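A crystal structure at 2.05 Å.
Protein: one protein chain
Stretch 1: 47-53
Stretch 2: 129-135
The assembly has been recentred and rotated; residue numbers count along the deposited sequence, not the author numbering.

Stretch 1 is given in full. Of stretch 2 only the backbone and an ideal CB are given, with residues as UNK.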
ATOM      1  N   LEU A  47       7.920   2.618  -1.997  1.00 14.45           N
ATOM      2  CA  LEU A  47       8.898   3.267  -1.145  1.00 14.33           C
ATOM      3  C   LEU A  47       8.452   4.672  -0.710  1.00 14.41           C
ATOM      4  O   LEU A  47       8.784   5.112   0.396  1.00 14.23           O
ATOM      5  CB  LEU A  47      10.260   3.356  -1.858  1.00 14.41           C
ATOM      6  CG  LEU A  47      11.004   2.020  -1.938  1.00 15.46           C
ATOM      7  CD1 LEU A  47      11.936   1.929  -3.166  1.00 11.88           C
ATOM      8  CD2 LEU A  47      11.729   1.736  -0.634  1.00 14.49           C
ATOM      9  N   VAL A  48       7.705   5.363  -1.579  1.00 14.22           N
ATOM     10  CA  VAL A  48       7.133   6.653  -1.248  1.00 14.09           C
ATOM     11  C   VAL A  48       6.376   6.625   0.072  1.00 14.68           C
ATOM     12  O   VAL A  48       6.542   7.532   0.875  1.00 14.95           O
ATOM     13  CB  VAL A  48       6.225   7.197  -2.398  1.00 14.52           C
ATOM     14  CG1 VAL A  48       5.180   8.203  -1.867  1.00 13.14           C
ATOM     15  CG2 VAL A  48       7.098   7.783  -3.468  1.00 13.07           C
ATOM     16  N   PHE A  49       5.581   5.582   0.309  1.00 15.13           N
ATOM     17  CA  PHE A  49       4.782   5.533   1.540  1.00 15.00           C
ATOM     18  C   PHE A  49       5.605   5.312   2.814  1.00 15.92           C
ATOM     19  O   PHE A  49       5.211   5.815   3.875  1.00 17.02           O
ATOM     20  CB  PHE A  49       3.572   4.610   1.381  1.00 14.30           C
ATOM     21  CG  PHE A  49       2.647   5.095   0.301  1.00 13.99           C
ATOM     22  CD1 PHE A  49       1.862   6.237   0.507  1.00 14.25           C
ATOM     23  CD2 PHE A  49       2.621   4.492  -0.940  1.00 12.42           C
ATOM     24  CE1 PHE A  49       1.029   6.733  -0.497  1.00 13.04           C
ATOM     25  CE2 PHE A  49       1.780   4.985  -1.949  1.00 13.73           C
ATOM     26  CZ  PHE A  49       0.989   6.108  -1.714  1.00 13.68           C
ATOM     27  N   ASP A  50       6.759   4.656   2.718  1.00 15.29           N
ATOM     28  CA  ASP A  50       7.676   4.593   3.846  1.00 14.46           C
ATOM     29  C   ASP A  50       8.433   5.875   4.025  1.00 13.96           C
ATOM     30  O   ASP A  50       8.632   6.304   5.160  1.00 13.85           O
ATOM     31  CB  ASP A  50       8.608   3.412   3.730  1.00 14.54           C
ATOM     32  CG  ASP A  50       7.848   2.093   3.918  1.00 16.03           C
ATOM     33  OD1 ASP A  50       7.360   1.855   5.070  1.00 18.85           O
ATOM     34  OD2 ASP A  50       7.650   1.371   2.913  1.00 16.67           O
ATOM     35  N   ASN A  51       8.867   6.488   2.927  1.00 13.77           N
ATOM     36  CA  ASN A  51       9.532   7.785   3.003  1.00 13.15           C
ATOM     37  C   ASN A  51       8.648   8.896   3.582  1.00 13.47           C
ATOM     38  O   ASN A  51       9.134   9.780   4.298  1.00 13.96           O
ATOM     39  CB  ASN A  51      10.052   8.202   1.626  1.00 13.64           C
ATOM     40  CG  ASN A  51      11.449   7.627   1.333  1.00 14.25           C
ATOM     41  OD1 ASN A  51      12.451   8.283   1.597  1.00 15.47           O
ATOM     42  ND2 ASN A  51      11.507   6.388   0.828  1.00 13.17           N
ATOM     43  N   ARG A  52       7.355   8.860   3.295  1.00 13.61           N
ATOM     44  CA  ARG A  52       6.431   9.822   3.885  1.00 14.49           C
ATOM     45  C   ARG A  52       6.286   9.641   5.371  1.00 15.60           C
ATOM     46  O   ARG A  52       6.084  10.625   6.081  1.00 17.61           O
ATOM     47  CB  ARG A  52       5.081   9.830   3.154  1.00 14.82           C
ATOM     48  CG  ARG A  52       5.214  10.468   1.788  1.00 14.25           C
ATOM     49  CD  ARG A  52       3.934  10.510   0.929  1.00 16.39           C
ATOM     50  NE  ARG A  52       2.731  11.062   1.554  1.00 14.74           N
ATOM     51  CZ  ARG A  52       2.443  12.351   1.731  1.00 16.49           C
ATOM     52  NH1 ARG A  52       3.279  13.325   1.364  1.00 18.10           N
ATOM     53  NH2 ARG A  52       1.273  12.676   2.292  1.00 16.78           N
ATOM     54  N   GLY A  53       6.476   8.428   5.852  1.00 15.60           N
ATOM     55  CA  GLY A  53       6.423   8.123   7.253  1.00 15.32           C
ATOM     56  C   GLY A  53       7.602   8.553   8.110  1.00 15.00           C
ATOM     57  O   GLY A  53       8.481   9.293   7.669  1.00 15.68           O
ATOM     58  N   UNK A 129      -6.648   4.068  -5.314  1.00 12.84           N
ATOM     59  CA  UNK A 129      -6.456   4.126  -3.880  1.00 13.52           C
ATOM     60  C   UNK A 129      -5.118   4.792  -3.502  1.00 13.12           C
ATOM     61  O   UNK A 129      -5.052   5.636  -2.596  1.00 12.14           O
ATOM     62  CB  UNK A 129      -6.527   2.714  -3.295  1.00 13.52           C
ATOM     63  N   UNK A 130      -4.050   4.387  -4.188  1.00 12.97           N
ATOM     64  CA  UNK A 130      -2.753   5.003  -3.932  1.00 13.57           C
ATOM     65  C   UNK A 130      -2.704   6.498  -4.337  1.00 13.13           C
ATOM     66  O   UNK A 130      -2.170   7.308  -3.581  1.00 13.87           O
ATOM     67  CB  UNK A 130      -1.669   4.227  -4.684  1.00 13.57           C
ATOM     68  N   UNK A 131      -3.318   6.872  -5.454  1.00 12.07           N
ATOM     69  CA  UNK A 131      -3.415   8.284  -5.825  1.00 12.62           C
ATOM     70  C   UNK A 131      -4.182   9.087  -4.751  1.00 12.93           C
ATOM     71  O   UNK A 131      -3.792  10.210  -4.399  1.00 13.06           O
ATOM     72  CB  UNK A 131      -4.104   8.424  -7.184  1.00 12.62           C
ATOM     73  N   UNK A 132      -5.197   8.463  -4.155  1.00 13.01           N
ATOM     74  CA  UNK A 132      -6.047   9.129  -3.176  1.00 13.46           C
ATOM     75  C   UNK A 132      -5.321   9.343  -1.847  1.00 13.14           C
ATOM     76  O   UNK A 132      -5.845  10.025  -0.976  1.00 12.58           O
ATOM     77  CB  UNK A 132      -7.323   8.315  -2.950  1.00 13.46           C
ATOM     78  N   UNK A 133      -4.167   8.701  -1.675  1.00 13.04           N
ATOM     79  CA  UNK A 133      -3.334   8.866  -0.485  1.00 12.98           C
ATOM     80  C   UNK A 133      -2.066   9.685  -0.729  1.00 13.34           C
ATOM     81  O   UNK A 133      -1.147   9.672   0.119  1.00 14.25           O
ATOM     82  CB  UNK A 133      -2.947   7.489   0.059  1.00 12.98           C
ATOM     83  N   UNK A 134      -2.053  10.459  -1.823  1.00 13.25           N
ATOM     84  CA  UNK A 134      -0.971  11.409  -2.139  1.00 13.24           C
ATOM     85  C   UNK A 134      -1.465  12.836  -2.434  1.00 13.72           C
ATOM     86  O   UNK A 134      -0.937  13.795  -1.871  1.00 14.54           O
ATOM     87  CB  UNK A 134      -0.181  10.895  -3.344  1.00 13.24           C
ATOM     88  N   UNK A 135      -2.486  12.970  -3.272  1.00 13.15           N
ATOM     89  CA  UNK A 135      -2.896  14.262  -3.814  1.00 14.17           C
ATOM     90  C   UNK A 135      -3.930  15.058  -2.981  1.00 14.22           C
ATOM     91  O   UNK A 135      -3.767  16.237  -2.829  1.00 14.55           O
ATOM     92  CB  UNK A 135      -3.470  14.031  -5.213  1.00 14.17           C
TER

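Stretch 1 is largely helical and turns Val48, Phe49 and Arg52 toward stretch 2; the nearest CA atoms across the gap, those of Phe49 and position 133, lie 9.0 Å apart, so contact across the gap falls mostly to side chains.

Position 129 has helical angles (-61/-46), and its CB points sideways with nothing of stretch 1 within 5.5 Å. The local view barely restricts the choice. The residue is Tyr129; its side chain's nearest approach to stretch 1 is CE2 to Phe49 CZ, 6.7 Å.

Position 130 is helical too (-66/-39). Its CB also points sideways, but the ideal CB sits 4.4 Å from Phe49 CZ, so an aromatic or a larger aliphatic side chain could lie against the ring. Tyr130 is found there, with chi1 m. Its CD1 approaches Phe49 CE2 to 3.5 Å; the ring centroids are 5.5 Å apart with planes inclined by 34°, an oblique pairing.

At 131 the CB points away from stretch 1, leaving the choice open from this side; the residue is Leu131. Position 132 is out of reach and equally unconstrained. It is Asn132, whose amide is hydrogen-bonded elsewhere in the structure.

Position 133 leaves the helical region (-107/19), and its N bonds to the O of 130 at 3.1 Å. The ideal CB is 4.1 Å from Phe49 CE1, so a small or medium side chain would fit, and a polar one could reach back to the preceding turn. Asn133 does the latter: its ND2 donates to Tyr129 O at 2.8 Å, carrying the end of the side chain away from stretch 1. The carbonyl does more across the gap. Asn133 O lies near the plane of the Phe49 ring, at its edge, 3.7 Å from CE1. Arg52 NE is 4.4 Å from Asn133 O, too far for direct bonding, and a water spans the gap, accepting from Arg52 NE at 2.8 Å and donating to Asn133 O at 2.9 Å.

Position 134 (-128/-47) points its CB sideways, 5.2 Å from Phe49 CE1. Val48, the Phe49 ring and the aliphatic part of Arg52 offer an apolar surface, which favours a branched aliphatic or another apolar chain long enough to reach it. Leu134, with chi1 m and chi2 t, brings its end nearer: CD2 lies 3.8 Å from Val48 CG1, 3.7 Å from Phe49 CE1 and 3.6 Å from Arg52 CD. One methyl thus touches three residues of stretch 1.

Position 135 is out of reach and could hold many residues; it is Tyr135, whose OH is hydrogen-bonded elsewhere in the structure.

Stretch 2 129-135: YYLNNLY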
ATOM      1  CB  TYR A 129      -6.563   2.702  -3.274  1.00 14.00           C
ATOM      2  CG  TYR A 129      -6.039   2.608  -1.875  1.00 13.01           C
ATOM      3  CD1 TYR A 129      -6.852   2.917  -0.789  1.00 15.49           C
ATOM      4  CD2 TYR A 129      -4.750   2.196  -1.627  1.00 15.17           C
ATOM      5  CE1 TYR A 129      -6.392   2.837   0.508  1.00 16.04           C
ATOM      6  CE2 TYR A 129      -4.258   2.117  -0.305  1.00 15.11           C
ATOM      7  CZ  TYR A 129      -5.082   2.428   0.746  1.00 16.86           C
ATOM      8  OH  TYR A 129      -4.629   2.334   2.049  1.00 18.45           O
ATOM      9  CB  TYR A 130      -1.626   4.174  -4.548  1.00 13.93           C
ATOM     10  CG  TYR A 130      -1.372   2.874  -3.791  1.00 14.01           C
ATOM     11  CD1 TYR A 130      -0.984   2.895  -2.457  1.00 15.86           C
ATOM     12  CD2 TYR A 130      -1.480   1.644  -4.425  1.00 14.94           C
ATOM     13  CE1 TYR A 130      -0.721   1.725  -1.762  1.00 14.40           C
ATOM     14  CE2 TYR A 130      -1.239   0.465  -3.749  1.00 14.72           C
ATOM     15  CZ  TYR A 130      -0.839   0.509  -2.422  1.00 14.44           C
ATOM     16  OH  TYR A 130      -0.587  -0.643  -1.736  1.00 14.04           O
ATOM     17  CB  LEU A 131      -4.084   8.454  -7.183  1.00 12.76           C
ATOM     18  CG  LEU A 131      -3.410   7.889  -8.443  1.00 12.32           C
ATOM     19  CD1 LEU A 131      -4.332   8.092  -9.644  1.00  8.86           C
ATOM     20  CD2 LEU A 131      -2.010   8.573  -8.646  1.00 11.70           C
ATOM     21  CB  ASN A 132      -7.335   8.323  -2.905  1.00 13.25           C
ATOM     22  CG  ASN A 132      -8.584   9.188  -2.813  1.00 13.57           C
ATOM     23  OD1 ASN A 132      -8.645  10.266  -3.395  1.00 14.33           O
ATOM     24  ND2 ASN A 132      -9.608   8.697  -2.080  1.00 11.71           N
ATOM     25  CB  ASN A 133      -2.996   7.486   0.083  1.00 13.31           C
ATOM     26  CG  ASN A 133      -4.152   6.875   0.842  1.00 13.89           C
ATOM     27  OD1 ASN A 133      -4.397   7.262   1.992  1.00 16.49           O
ATOM     28  ND2 ASN A 133      -4.885   5.944   0.208  1.00 14.86           N
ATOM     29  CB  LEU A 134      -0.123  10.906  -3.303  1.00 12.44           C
ATOM     30  CG  LEU A 134       0.713   9.656  -2.987  1.00 14.00           C
ATOM     31  CD1 LEU A 134       1.229   9.000  -4.282  1.00  9.89           C
ATOM     32  CD2 LEU A 134       1.848  10.015  -1.996  1.00 14.08           C
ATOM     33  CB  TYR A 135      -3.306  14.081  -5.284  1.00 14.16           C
ATOM     34  CG  TYR A 135      -2.116  13.588  -6.095  1.00 15.15           C
ATOM     35  CD1 TYR A 135      -1.113  14.481  -6.522  1.00 15.30           C
ATOM     36  CD2 TYR A 135      -1.948  12.237  -6.385  1.00 14.27           C
ATOM     37  CE1 TYR A 135       0.018  14.033  -7.235  1.00 14.76           C
ATOM     38  CE2 TYR A 135      -0.806  11.786  -7.082  1.00 14.09           C
ATOM     39  CZ  TYR A 135       0.156  12.676  -7.511  1.00 14.26           C
ATOM     40  OH  TYR A 135       1.240  12.209  -8.220  1.00 14.61           O
TER
HETATM   41  O   HOH W   1       0.665   9.307   2.324  1.00 15.71           O
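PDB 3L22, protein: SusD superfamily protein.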